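Local coordinates for esterase (Rhizomucor miehei CAU432, PDB 4WY8), which hydrolyses carboxylic esters as a fungal carboxylesterase of the alpha/beta hydrolase fold, probably through a serine nucleophile, at residues Y25-V30 and G91-S96. Numbering follows the deposited sequence.
Sequences YPPEVV and GWVVGS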
ATOM      1  N   TYR A  25      -3.861  33.066  15.253  1.00 31.43           N
ATOM      2  CA  TYR A  25      -4.626  33.905  14.353  1.00 27.75           C
ATOM      3  C   TYR A  25      -6.079  33.476  14.227  1.00 27.59           C
ATOM      4  O   TYR A  25      -6.415  32.326  14.488  1.00 33.40           O
ATOM      5  CB  TYR A  25      -3.934  33.901  12.987  1.00 32.98           C
ATOM      6  CG  TYR A  25      -2.590  34.584  13.042  1.00 34.01           C
ATOM      7  CD1 TYR A  25      -1.423  33.853  13.232  1.00 36.71           C
ATOM      8  CD2 TYR A  25      -2.498  35.963  12.953  1.00 32.18           C
ATOM      9  CE1 TYR A  25      -0.196  34.477  13.304  1.00 40.64           C
ATOM     10  CE2 TYR A  25      -1.285  36.593  13.018  1.00 43.15           C
ATOM     11  CZ  TYR A  25      -0.135  35.849  13.196  1.00 40.77           C
ATOM     12  OH  TYR A  25       1.080  36.500  13.260  1.00 43.59           O
ATOM     13  N   PRO A  26      -6.950  34.406  13.822  1.00 26.50           N
ATOM     14  CA  PRO A  26      -8.334  34.060  13.475  1.00 28.83           C
ATOM     15  C   PRO A  26      -8.411  33.207  12.199  1.00 30.31           C
ATOM     16  O   PRO A  26      -7.604  33.398  11.275  1.00 29.12           O
ATOM     17  CB  PRO A  26      -8.994  35.419  13.238  1.00 31.37           C
ATOM     18  CG  PRO A  26      -8.067  36.433  13.880  1.00 33.68           C
ATOM     19  CD  PRO A  26      -6.700  35.857  13.754  1.00 31.33           C
ATOM     20  N   PRO A  27      -9.366  32.268  12.152  1.00 24.80           N
ATOM     21  CA  PRO A  27      -9.489  31.358  11.001  1.00 25.87           C
ATOM     22  C   PRO A  27      -9.533  32.018   9.605  1.00 28.33           C
ATOM     23  O   PRO A  27      -8.910  31.436   8.708  1.00 22.58           O
ATOM     24  CB  PRO A  27     -10.783  30.601  11.311  1.00 24.33           C
ATOM     25  CG  PRO A  27     -10.742  30.487  12.846  1.00 21.92           C
ATOM     26  CD  PRO A  27     -10.193  31.830  13.298  1.00 23.17           C
ATOM     27  N   GLU A  28     -10.244  33.138   9.404  1.00 25.28           N
ATOM     28  CA  GLU A  28     -10.267  33.802   8.086  1.00 30.79           C
ATOM     29  C   GLU A  28      -8.846  34.235   7.640  1.00 30.11           C
ATOM     30  O   GLU A  28      -8.477  34.118   6.450  1.00 30.42           O
ATOM     31  CB  GLU A  28     -11.244  35.001   8.081  1.00 36.05           C
ATOM     32  CG  GLU A  28     -10.779  36.267   8.812  1.00 47.66           C
ATOM     33  CD  GLU A  28     -11.324  36.389  10.235  1.00 56.92           C
ATOM     34  OE1 GLU A  28     -12.140  35.526  10.637  1.00 54.49           O
ATOM     35  OE2 GLU A  28     -10.938  37.351  10.949  1.00 62.79           O
ATOM     36  N   VAL A  29      -8.034  34.672   8.603  1.00 30.53           N
ATOM     37  CA  VAL A  29      -6.667  35.095   8.318  1.00 30.01           C
ATOM     38  C   VAL A  29      -5.794  33.908   7.912  1.00 22.28           C
ATOM     39  O   VAL A  29      -5.070  33.959   6.908  1.00 24.01           O
ATOM     40  CB  VAL A  29      -6.064  35.825   9.560  1.00 33.40           C
ATOM     41  CG1 VAL A  29      -4.589  36.123   9.377  1.00 33.06           C
ATOM     42  CG2 VAL A  29      -6.856  37.099   9.852  1.00 30.06           C
ATOM     43  N   VAL A  30      -5.916  32.824   8.668  1.00 23.71           N
ATOM     44  CA  VAL A  30      -5.230  31.574   8.376  1.00 19.95           C
ATOM     45  C   VAL A  30      -5.594  31.065   6.970  1.00 21.48           C
ATOM     46  O   VAL A  30      -4.709  30.697   6.195  1.00 21.14           O
ATOM     47  CB  VAL A  30      -5.572  30.499   9.437  1.00 22.75           C
ATOM     48  CG1 VAL A  30      -4.766  29.203   9.210  1.00 19.89           C
ATOM     49  CG2 VAL A  30      -5.290  31.039  10.824  1.00 24.41           C
ATOM     50  N   GLY A  91      -8.671  20.197   9.203  1.00 10.38           N
ATOM     51  CA  GLY A  91      -9.109  20.269  10.595  1.00 14.30           C
ATOM     52  C   GLY A  91     -10.499  20.845  10.800  1.00 12.57           C
ATOM     53  O   GLY A  91     -10.812  21.316  11.905  1.00 13.32           O
ATOM     54  N   TRP A  92     -11.329  20.765   9.755  1.00 11.15           N
ATOM     55  CA  TRP A  92     -12.693  21.329   9.714  1.00 15.54           C
ATOM     56  C   TRP A  92     -12.692  22.859   9.731  1.00 13.50           C
ATOM     57  O   TRP A  92     -13.750  23.479   9.847  1.00 12.90           O
ATOM     58  CB  TRP A  92     -13.563  20.834  10.888  1.00 13.99           C
ATOM     59  CG  TRP A  92     -13.663  19.344  11.044  1.00 14.05           C
ATOM     60  CD1 TRP A  92     -14.369  18.482  10.249  1.00 13.33           C
ATOM     61  CD2 TRP A  92     -13.070  18.541  12.080  1.00 12.76           C
ATOM     62  NE1 TRP A  92     -14.239  17.196  10.725  1.00 13.71           N
ATOM     63  CE2 TRP A  92     -13.446  17.207  11.845  1.00 11.52           C
ATOM     64  CE3 TRP A  92     -12.250  18.823  13.179  1.00 17.18           C
ATOM     65  CZ2 TRP A  92     -13.032  16.157  12.663  1.00 16.50           C
ATOM     66  CZ3 TRP A  92     -11.841  17.780  14.000  1.00 18.16           C
ATOM     67  CH2 TRP A  92     -12.229  16.461  13.733  1.00 18.26           C
ATOM     68  N   VAL A  93     -11.517  23.469   9.617  1.00 11.86           N
ATOM     69  CA  VAL A  93     -11.402  24.915   9.802  1.00 11.78           C
ATOM     70  C   VAL A  93     -10.820  25.601   8.565  1.00 11.26           C
ATOM     71  O   VAL A  93     -11.245  26.703   8.187  1.00 14.30           O
ATOM     72  CB  VAL A  93     -10.533  25.231  11.037  1.00 13.43           C
ATOM     73  CG1 VAL A  93     -10.356  26.734  11.203  1.00 14.20           C
ATOM     74  CG2 VAL A  93     -11.167  24.612  12.311  1.00 10.75           C
ATOM     75  N   VAL A  94      -9.858  24.932   7.928  1.00 10.61           N
ATOM     76  CA  VAL A  94      -9.236  25.444   6.707  1.00 13.62           C
ATOM     77  C   VAL A  94      -9.312  24.406   5.566  1.00 14.80           C
ATOM     78  O   VAL A  94      -9.982  23.366   5.693  1.00 16.12           O
ATOM     79  CB  VAL A  94      -7.770  25.833   6.984  1.00 15.84           C
ATOM     80  CG1 VAL A  94      -7.697  26.744   8.212  1.00 13.43           C
ATOM     81  CG2 VAL A  94      -6.938  24.575   7.245  1.00 15.40           C
ATOM     82  N   GLY A  95      -8.593  24.648   4.478  1.00 14.69           N
ATOM     83  CA  GLY A  95      -8.639  23.748   3.339  1.00 13.18           C
ATOM     84  C   GLY A  95      -9.653  24.214   2.317  1.00 11.82           C
ATOM     85  O   GLY A  95     -10.629  24.906   2.651  1.00 15.41           O
ATOM     86  N   SER A  96      -9.404  23.882   1.055  1.00 13.87           N
ATOM     87  CA  SER A  96     -10.262  24.356  -0.036  1.00 13.27           C
ATOM     88  C   SER A  96      -9.999  23.546  -1.285  1.00 11.06           C
ATOM     89  O   SER A  96      -9.094  22.714  -1.320  1.00 12.62           O
ATOM     90  CB  SER A  96     -10.002  25.825  -0.344  1.00 13.36           C
ATOM     91  OG  SER A  96      -8.750  25.952  -1.000  1.00 18.01           O
TER
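P27 and V93 meet through a single methyl group: CG1 of V93 reaches the pyrrolidine ring at its CB–CG side, 3.9 Å from P27 CB and 4.1 Å from P27 CG. One helical turn along, the second apolar pair is methyl against methyl, V30 CG1 lying 4.0 Å from V94 CG1. In V93 the touching branch stands opposite the backbone N (chi1 177°), whereas in V94 it is placed beside its own N (chi1 -51°); in each of these two consecutive loop residues the CG1 methyl makes the contact. In all four residues the bond leaving CA points toward the other segment, and the interface buries a modest 127 Å² in total.

The loop 91-96 carries straight on from an HGGGW signature of the hormone-sensitive-lipase-like family, G91 being its last glycine; as in relatives, the glycine amides of that signature probably form the oxyanion hole. Helix 27-39 begins just after P26, whose carbonyl O accepts the amide of V30 at 3.2 Å. Helix 215-225 is a third partner, with H224 against both P27 and V93, and W220 and F221 also on V93. Both helices are consistent with cap elements packed on the signature loop.

No hydrogen bond links 25-30 to 91-96 directly; polar attachment comes from the following turns of the same helix. R31 donates its NE to V93 O, and E34 accepts the amide of G95 through OE1, so the loop backbone is gripped on both flanks of V94, whose side chain also touches R31 and E34.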